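Long-range contacts in capsular polysaccharide export system protein KpsC (Thermosulfurimonas dismutans, PDB 6MGB), which is a GT-B-type beta Kdo 2,4-transferase that probably transfers Kdo from a CMP-activated donor in building the glycolipid anchor of bacterial capsules: residues Gly12-Gln17 with Tyr35-Pro40; Ala47-Lys52 with Leu72-Leu77. One frame throughout, in Å; residues are numbered along the deposited sequence.

Contact 1 of 2, residues Gly12-Gln17 with Tyr35-Pro40; sequences GVFSRQ and YKPKGP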
ATOM      1  N   GLY A  12      21.452   3.357 -10.889  1.00 29.26           N
ATOM      2  CA  GLY A  12      22.127   2.119 -10.547  1.00 26.06           C
ATOM      3  C   GLY A  12      21.252   1.224  -9.685  1.00 30.53           C
ATOM      4  O   GLY A  12      20.546   1.690  -8.793  1.00 33.96           O
ATOM      5  N   VAL A  13      21.302  -0.076  -9.975  1.00 34.78           N
ATOM      6  CA  VAL A  13      20.650  -1.087  -9.155  1.00 34.09           C
ATOM      7  C   VAL A  13      21.662  -2.185  -8.868  1.00 35.55           C
ATOM      8  O   VAL A  13      22.628  -2.386  -9.607  1.00 33.58           O
ATOM      9  CB  VAL A  13      19.384  -1.676  -9.823  1.00 32.64           C
ATOM     10  CG1 VAL A  13      18.364  -0.577 -10.089  1.00 36.70           C
ATOM     11  CG2 VAL A  13      19.739  -2.407 -11.112  1.00 37.83           C
ATOM     12  N   PHE A  14      21.429  -2.898  -7.767  1.00 29.95           N
ATOM     13  CA  PHE A  14      22.314  -3.972  -7.333  1.00 30.51           C
ATOM     14  C   PHE A  14      21.582  -5.306  -7.263  1.00 34.74           C
ATOM     15  O   PHE A  14      21.983  -6.198  -6.509  1.00 45.43           O
ATOM     16  CB  PHE A  14      22.945  -3.607  -5.991  1.00 34.81           C
ATOM     17  CG  PHE A  14      23.901  -2.456  -6.088  1.00 37.66           C
ATOM     18  CD1 PHE A  14      25.262  -2.677  -6.200  1.00 48.95           C
ATOM     19  CD2 PHE A  14      23.435  -1.152  -6.105  1.00 41.55           C
ATOM     20  CE1 PHE A  14      26.143  -1.621  -6.304  1.00 46.63           C
ATOM     21  CE2 PHE A  14      24.311  -0.090  -6.211  1.00 40.43           C
ATOM     22  CZ  PHE A  14      25.666  -0.326  -6.314  1.00 53.98           C
ATOM     23  N   SER A  15      20.521  -5.456  -8.049  1.00 36.22           N
ATOM     24  CA  SER A  15      19.784  -6.706  -8.146  1.00 38.25           C
ATOM     25  C   SER A  15      19.142  -6.775  -9.521  1.00 45.23           C
ATOM     26  O   SER A  15      18.426  -5.850  -9.916  1.00 38.20           O
ATOM     27  CB  SER A  15      18.714  -6.808  -7.055  1.00 44.66           C
ATOM     28  OG  SER A  15      17.809  -7.862  -7.330  1.00 44.37           O
ATOM     29  N   ARG A  16      19.408  -7.860 -10.250  1.00 46.97           N
ATOM     30  CA  ARG A  16      18.747  -8.075 -11.530  1.00 47.09           C
ATOM     31  C   ARG A  16      17.289  -8.483 -11.371  1.00 42.58           C
ATOM     32  O   ARG A  16      16.567  -8.541 -12.372  1.00 43.91           O
ATOM     33  CB  ARG A  16      19.488  -9.144 -12.334  1.00 49.72           C
ATOM     34  CG  ARG A  16      20.925  -8.789 -12.673  1.00 61.06           C
ATOM     35  CD  ARG A  16      21.500  -9.763 -13.685  1.00 66.06           C
ATOM     36  NE  ARG A  16      22.872  -9.433 -14.059  1.00 71.95           N
ATOM     37  CZ  ARG A  16      23.208  -8.460 -14.900  1.00 61.10           C
ATOM     38  NH1 ARG A  16      22.274  -7.698 -15.455  1.00 63.79           N
ATOM     39  NH2 ARG A  16      24.485  -8.240 -15.181  1.00 68.34           N
ATOM     40  N   GLN A  17      16.841  -8.761 -10.144  1.00 45.73           N
ATOM     41  CA  GLN A  17      15.463  -9.193  -9.957  0.53 46.80           C
ATOM     42  C   GLN A  17      14.466  -8.069 -10.205  1.00 43.76           C
ATOM     43  O   GLN A  17      13.311  -8.351 -10.543  1.00 42.15           O
ATOM     44  CB  GLN A  17      15.281  -9.765  -8.549  0.53 48.05           C
ATOM     45  CG  GLN A  17      16.080 -11.039  -8.297  0.53 52.38           C
ATOM     46  CD  GLN A  17      15.783 -12.130  -9.310  0.53 45.49           C
ATOM     47  OE1 GLN A  17      16.683 -12.627  -9.987  0.53 45.27           O
ATOM     48  NE2 GLN A  17      14.515 -12.510  -9.417  0.53 51.60           N
ATOM     49  N   TYR A  35      23.343  -2.165 -13.943  1.00 40.12           N
ATOM     50  CA  TYR A  35      23.474  -3.163 -12.892  1.00 42.85           C
ATOM     51  C   TYR A  35      24.864  -3.109 -12.267  1.00 42.71           C
ATOM     52  O   TYR A  35      25.874  -3.179 -12.973  1.00 41.51           O
ATOM     53  CB  TYR A  35      23.195  -4.556 -13.455  1.00 48.85           C
ATOM     54  CG  TYR A  35      23.450  -5.685 -12.484  1.00 53.31           C
ATOM     55  CD1 TYR A  35      24.522  -6.548 -12.664  1.00 53.97           C
ATOM     56  CD2 TYR A  35      22.619  -5.892 -11.391  1.00 48.79           C
ATOM     57  CE1 TYR A  35      24.757  -7.586 -11.790  1.00 55.02           C
ATOM     58  CE2 TYR A  35      22.850  -6.926 -10.505  1.00 56.22           C
ATOM     59  CZ  TYR A  35      23.919  -7.771 -10.711  1.00 55.27           C
ATOM     60  OH  TYR A  35      24.159  -8.802  -9.833  1.00 46.61           O
ATOM     61  N   LYS A  36      24.900  -2.986 -10.938  1.00 44.94           N
ATOM     62  CA  LYS A  36      26.141  -2.968 -10.175  0.51 51.12           C
ATOM     63  C   LYS A  36      27.169  -2.035 -10.802  1.00 48.60           C
ATOM     64  O   LYS A  36      28.186  -2.500 -11.330  1.00 51.45           O
ATOM     65  CB  LYS A  36      26.719  -4.381 -10.062  0.51 48.14           C
ATOM     66  CG  LYS A  36      26.133  -5.195  -8.926  0.51 52.78           C
ATOM     67  CD  LYS A  36      26.831  -6.537  -8.787  0.51 56.09           C
ATOM     68  CE  LYS A  36      26.502  -7.198  -7.458  0.51 51.40           C
ATOM     69  NZ  LYS A  36      25.035  -7.352  -7.252  0.51 51.19           N
ATOM     70  N   PRO A  37      26.944  -0.724 -10.773  1.00 49.05           N
ATOM     71  CA  PRO A  37      27.998   0.204 -11.187  1.00 51.24           C
ATOM     72  C   PRO A  37      29.126   0.204 -10.171  1.00 51.09           C
ATOM     73  O   PRO A  37      28.907   0.067  -8.965  1.00 49.32           O
ATOM     74  CB  PRO A  37      27.284   1.560 -11.235  1.00 49.62           C
ATOM     75  CG  PRO A  37      26.126   1.406 -10.305  1.00 50.54           C
ATOM     76  CD  PRO A  37      25.696  -0.026 -10.422  1.00 51.75           C
ATOM     77  N   LYS A  38      30.352   0.352 -10.672  1.00 57.52           N
ATOM     78  CA  LYS A  38      31.517   0.314  -9.798  1.00 63.99           C
ATOM     79  C   LYS A  38      31.744   1.625  -9.060  1.00 63.81           C
ATOM     80  O   LYS A  38      32.458   1.636  -8.052  1.00 62.19           O
ATOM     81  CB  LYS A  38      32.767  -0.044 -10.604  1.00 71.66           C
ATOM     82  CG  LYS A  38      32.847  -1.511 -10.999  1.00 80.43           C
ATOM     83  CD  LYS A  38      33.156  -2.395  -9.798  1.00 88.66           C
ATOM     84  CE  LYS A  38      33.226  -3.863 -10.187  1.00 90.39           C
ATOM     85  NZ  LYS A  38      33.776  -4.705  -9.089  1.00 90.59           N
ATOM     86  N   GLY A  39      31.154   2.720  -9.530  1.00 55.71           N
ATOM     87  CA  GLY A  39      31.306   3.999  -8.884  1.00 53.92           C
ATOM     88  C   GLY A  39      30.141   4.920  -9.176  1.00 51.77           C
ATOM     89  O   GLY A  39      29.251   4.605  -9.972  1.00 49.20           O
ATOM     90  N   PRO A  40      30.126   6.090  -8.533  1.00 50.56           N
ATOM     91  CA  PRO A  40      28.997   7.012  -8.717  1.00 49.23           C
ATOM     92  C   PRO A  40      29.060   7.831  -9.987  1.00 48.45           C
ATOM     93  O   PRO A  40      28.008   8.272 -10.467  1.00 45.66           O
ATOM     94  CB  PRO A  40      29.092   7.918  -7.491  1.00 52.35           C
ATOM     95  CG  PRO A  40      30.553   7.953  -7.174  1.00 56.08           C
ATOM     96  CD  PRO A  40      31.091   6.591  -7.537  1.00 53.68           C
TER
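R16 lies with its aliphatic stem and guanidinium over one face of the Y35 ring, at the edge of the mixed sheet of this GT-B-type enzyme, where strands 11-13 and 33-35 run parallel as neighbours linked by a helical crossover. The stem makes the more centred contact: R16 CG stands 3.6 Å from the centroid of the Y35 ring, a CH-pi interaction. The chain, extended from CG to NE, carries NE across the ring; chi4 of -77° then sets R16 CZ, 3.8 Å from the same centroid, as an off-centre cation-pi partner. The guanidinium and ring planes are 33° apart, and the guanidinium sits toward the CD1 rim of the ring. With CG anti to the backbone N (chi1 174°), the Y35 ring is carried alongside F14-R16, its edge near S15 N. In one of two modelled conformers, K36 places CG over the opposite face, and its chain, bent at chi4, brings NZ to donate to Y35 OH.

The backbones alongside are joined by a parallel bridge between V13 and Y35. The nearly straight bond from K36 N to V13 O spans 2.7 Å, and Y35 CA adds a CA-H...O contact to the same carbonyl oxygen. Strand 33-35 is outermost in the sheet, while on its other flank strand 11-13 pairs through G12 with A45 and A47.

F14 packs against K36 and P37 in the loop after strand 33-35. Its CZ approaches P37 CD at 4.1 Å, with the proline carbon over a ring face, and its CD1 meets K36 CG obliquely at 3.8 Å. The F14 side chain also touches A58 and K61 of helix 53-65. A side-chain carbon on G12 would collide with P37 CG. Where the chain turns into helix 17-21, S15 OG accepts a capping bond from Q17 N, 3.1 Å long.

Contact 2 of 2, residues Ala47-Lys52 with Leu72-Leu77; sequences AGWGYK and LEDGFL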
ATOM      1  N   ALA A  47      18.816   2.725  -6.827  1.00 27.68           N
ATOM      2  CA  ALA A  47      17.482   2.277  -6.455  1.00 25.58           C
ATOM      3  C   ALA A  47      17.538   0.865  -5.894  1.00 32.36           C
ATOM      4  O   ALA A  47      18.441   0.087  -6.211  1.00 27.00           O
ATOM      5  CB  ALA A  47      16.523   2.319  -7.653  1.00 25.69           C
ATOM      6  N   GLY A  48      16.551   0.544  -5.056  1.00 25.62           N
ATOM      7  CA  GLY A  48      16.422  -0.784  -4.491  1.00 32.53           C
ATOM      8  C   GLY A  48      14.972  -1.078  -4.170  1.00 30.61           C
ATOM      9  O   GLY A  48      14.118  -0.188  -4.178  1.00 26.45           O
ATOM     10  N   TRP A  49      14.707  -2.350  -3.876  1.00 28.73           N
ATOM     11  CA  TRP A  49      13.350  -2.853  -3.683  1.00 28.42           C
ATOM     12  C   TRP A  49      13.199  -3.342  -2.250  1.00 31.53           C
ATOM     13  O   TRP A  49      13.776  -4.367  -1.874  1.00 27.25           O
ATOM     14  CB  TRP A  49      13.044  -3.978  -4.670  1.00 37.46           C
ATOM     15  CG  TRP A  49      11.597  -4.346  -4.720  1.00 30.32           C
ATOM     16  CD1 TRP A  49      10.911  -5.107  -3.821  1.00 37.62           C
ATOM     17  CD2 TRP A  49      10.654  -3.968  -5.729  1.00 24.80           C
ATOM     18  NE1 TRP A  49       9.597  -5.225  -4.205  1.00 44.53           N
ATOM     19  CE2 TRP A  49       9.414  -4.535  -5.375  1.00 30.72           C
ATOM     20  CE3 TRP A  49      10.739  -3.205  -6.897  1.00 29.54           C
ATOM     21  CZ2 TRP A  49       8.268  -4.364  -6.148  1.00 37.08           C
ATOM     22  CZ3 TRP A  49       9.599  -3.036  -7.663  1.00 32.46           C
ATOM     23  CH2 TRP A  49       8.380  -3.613  -7.285  1.00 40.24           C
ATOM     24  N   GLY A  50      12.413  -2.618  -1.457  1.00 33.14           N
ATOM     25  CA  GLY A  50      12.173  -3.033  -0.092  1.00 30.28           C
ATOM     26  C   GLY A  50      13.435  -2.971   0.750  1.00 31.69           C
ATOM     27  O   GLY A  50      14.299  -2.105   0.577  1.00 27.95           O
ATOM     28  N   TYR A  51      13.540  -3.917   1.685  1.00 31.71           N
ATOM     29  CA  TYR A  51      14.654  -3.966   2.625  1.00 28.28           C
ATOM     30  C   TYR A  51      15.389  -5.299   2.577  1.00 34.10           C
ATOM     31  O   TYR A  51      16.021  -5.694   3.561  1.00 34.01           O
ATOM     32  CB  TYR A  51      14.150  -3.662   4.035  1.00 27.36           C
ATOM     33  CG  TYR A  51      13.821  -2.200   4.202  1.00 28.62           C
ATOM     34  CD1 TYR A  51      12.660  -1.665   3.656  1.00 28.25           C
ATOM     35  CD2 TYR A  51      14.682  -1.345   4.877  1.00 31.15           C
ATOM     36  CE1 TYR A  51      12.359  -0.325   3.792  1.00 26.67           C
ATOM     37  CE2 TYR A  51      14.388  -0.001   5.019  1.00 27.83           C
ATOM     38  CZ  TYR A  51      13.225   0.502   4.472  1.00 26.48           C
ATOM     39  OH  TYR A  51      12.922   1.838   4.605  1.00 29.06           O
ATOM     40  N   LYS A  52      15.323  -5.996   1.446  1.00 34.36           N
ATOM     41  CA  LYS A  52      16.127  -7.186   1.242  1.00 38.56           C
ATOM     42  C   LYS A  52      17.612  -6.822   1.240  1.00 46.92           C
ATOM     43  O   LYS A  52      17.996  -5.649   1.248  1.00 40.49           O
ATOM     44  CB  LYS A  52      15.743  -7.865  -0.074  1.00 48.52           C
ATOM     45  CG  LYS A  52      15.927  -6.980  -1.301  1.00 41.65           C
ATOM     46  CD  LYS A  52      15.654  -7.732  -2.594  1.00 55.23           C
ATOM     47  CE  LYS A  52      14.209  -8.194  -2.688  1.00 60.06           C
ATOM     48  NZ  LYS A  52      13.912  -8.821  -4.005  1.00 58.11           N
ATOM     49  N   LEU A  72      11.728   1.679  -4.432  1.00 22.13           N
ATOM     50  CA  LEU A  72      10.763   1.165  -5.396  1.00 20.02           C
ATOM     51  C   LEU A  72       9.838   0.157  -4.727  1.00 27.37           C
ATOM     52  O   LEU A  72      10.285  -0.688  -3.945  1.00 27.14           O
ATOM     53  CB  LEU A  72      11.470   0.504  -6.581  1.00 26.13           C
ATOM     54  CG  LEU A  72      12.610   1.300  -7.220  1.00 35.56           C
ATOM     55  CD1 LEU A  72      13.264   0.494  -8.329  1.00 39.30           C
ATOM     56  CD2 LEU A  72      12.116   2.637  -7.753  1.00 33.62           C
ATOM     57  N   GLU A  73       8.544   0.256  -5.033  1.00 26.66           N
ATOM     58  CA  GLU A  73       7.551  -0.686  -4.537  1.00 24.54           C
ATOM     59  C   GLU A  73       6.450  -0.825  -5.580  1.00 24.81           C
ATOM     60  O   GLU A  73       6.317   0.005  -6.484  1.00 29.33           O
ATOM     61  CB  GLU A  73       6.937  -0.237  -3.199  1.00 24.54           C
ATOM     62  CG  GLU A  73       7.928   0.023  -2.060  1.00 28.12           C
ATOM     63  CD  GLU A  73       8.433  -1.249  -1.402  1.00 30.52           C
ATOM     64  OE1 GLU A  73       9.385  -1.161  -0.594  1.00 26.85           O
ATOM     65  OE2 GLU A  73       7.876  -2.332  -1.682  1.00 30.20           O
ATOM     66  N   ASP A  74       5.658  -1.886  -5.447  1.00 25.93           N
ATOM     67  CA  ASP A  74       4.451  -2.001  -6.254  1.00 26.81           C
ATOM     68  C   ASP A  74       3.517  -0.840  -5.950  1.00 24.81           C
ATOM     69  O   ASP A  74       3.440  -0.363  -4.814  1.00 27.03           O
ATOM     70  CB  ASP A  74       3.742  -3.329  -5.977  1.00 24.37           C
ATOM     71  CG  ASP A  74       4.489  -4.516  -6.543  1.00 33.71           C
ATOM     72  OD1 ASP A  74       5.225  -4.340  -7.536  1.00 32.33           O
ATOM     73  OD2 ASP A  74       4.338  -5.628  -5.997  1.00 35.98           O
ATOM     74  N   GLY A  75       2.813  -0.375  -6.974  1.00 27.41           N
ATOM     75  CA  GLY A  75       1.821   0.659  -6.777  1.00 24.78           C
ATOM     76  C   GLY A  75       0.662   0.168  -5.933  1.00 22.78           C
ATOM     77  O   GLY A  75       0.494  -1.023  -5.668  1.00 23.57           O
ATOM     78  N   PHE A  76      -0.159   1.127  -5.493  1.00 23.03           N
ATOM     79  CA  PHE A  76      -1.326   0.783  -4.687  1.00 23.94           C
ATOM     80  C   PHE A  76      -2.361   0.015  -5.499  1.00 27.30           C
ATOM     81  O   PHE A  76      -3.046  -0.859  -4.956  1.00 26.26           O
ATOM     82  CB  PHE A  76      -1.933   2.050  -4.086  1.00 25.82           C
ATOM     83  CG  PHE A  76      -1.072   2.697  -3.033  1.00 26.36           C
ATOM     84  CD1 PHE A  76      -0.532   1.946  -2.002  1.00 28.56           C
ATOM     85  CD2 PHE A  76      -0.799   4.055  -3.080  1.00 26.25           C
ATOM     86  CE1 PHE A  76       0.257   2.535  -1.034  1.00 27.95           C
ATOM     87  CE2 PHE A  76      -0.006   4.650  -2.115  1.00 27.45           C
ATOM     88  CZ  PHE A  76       0.523   3.889  -1.092  1.00 25.10           C
ATOM     89  N   LEU A  77      -2.495   0.329  -6.786  1.00 23.94           N
ATOM     90  CA  LEU A  77      -3.238  -0.497  -7.734  1.00 28.67           C
ATOM     91  C   LEU A  77      -2.210  -1.253  -8.565  1.00 26.65           C
ATOM     92  O   LEU A  77      -1.501  -0.651  -9.377  1.00 26.11           O
ATOM     93  CB  LEU A  77      -4.142   0.351  -8.625  1.00 27.69           C
ATOM     94  CG  LEU A  77      -5.206   1.212  -7.943  1.00 28.39           C
ATOM     95  CD1 LEU A  77      -6.045   1.929  -8.991  1.00 36.38           C
ATOM     96  CD2 LEU A  77      -6.088   0.371  -7.032  1.00 29.86           C
TER
HETATM   97  O   HOH W   1      11.311   0.176  -1.498  1.00 29.02           O
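W49 lays one face of its indole against the backbone of L72 and E73 where strands 45-49 and 69-74 run parallel, the two strands of a beta-alpha-beta unit closed by helix 53-65 in a GT-B-type fold. Aromatic contacts dominate. E73 CA sits 4.2 Å from the centroid of the six-membered ring as a CH-pi partner, and L72 O lies over the same face, offset toward the rim. With CG anti to the backbone N (chi1 -168°), the indole starts out toward the neighbouring strand; its benzo edge meets D74, whose OD1 lies 3.2 Å from W49 CH2. Ring and carboxylate planes stand 73° apart; D74 OD2 forms a salt bridge with R78.

Apolar contacts are few: W49 CE3 touches L72 CB, and A47 CB lies 3.8 Å from L72 CD1. An alanine in place of W49 would probably open a gap over E73 CA and strip L72 CB and the D74 carboxylate of their aromatic neighbour.

Direct polar pairing rests on L72 N, which donates to G48 O over 3.0 Å. Beyond it the strands splay, and W49 to K52 form a type II' turn with G50 second, at a positive phi that favours glycine. A water bridges the strands here, accepting from G50 N and donating to E73 OE1, also hydrogen-bonded to Y100 OH, and, at 2.8 Å, to L72 O.

Overall arrangement
Contacts 1 and 2 follow one another along the chain and belong to the same mixed sheet, their centres 16 Å apart. They meet where strand 11-13 adjoins strand 45-49: G12 O and A47 N, 2.8 Å apart, form a probable hydrogen bond, and V13 CG1 packs 3.9 Å from A47 O. From the outer strand 33-35 the sheet thus runs inward through contact 1 to contact 2. Contact 1 lies away from the CMP site, whereas contact 2 approaches it: the D74 side chain is about 7 Å from that of the CMP-binding Q248, about 8 Å from a bound magnesium ion and about 9 Å from the bound CMP. F76 O also accepts a hydrogen bond from Q248 NE2.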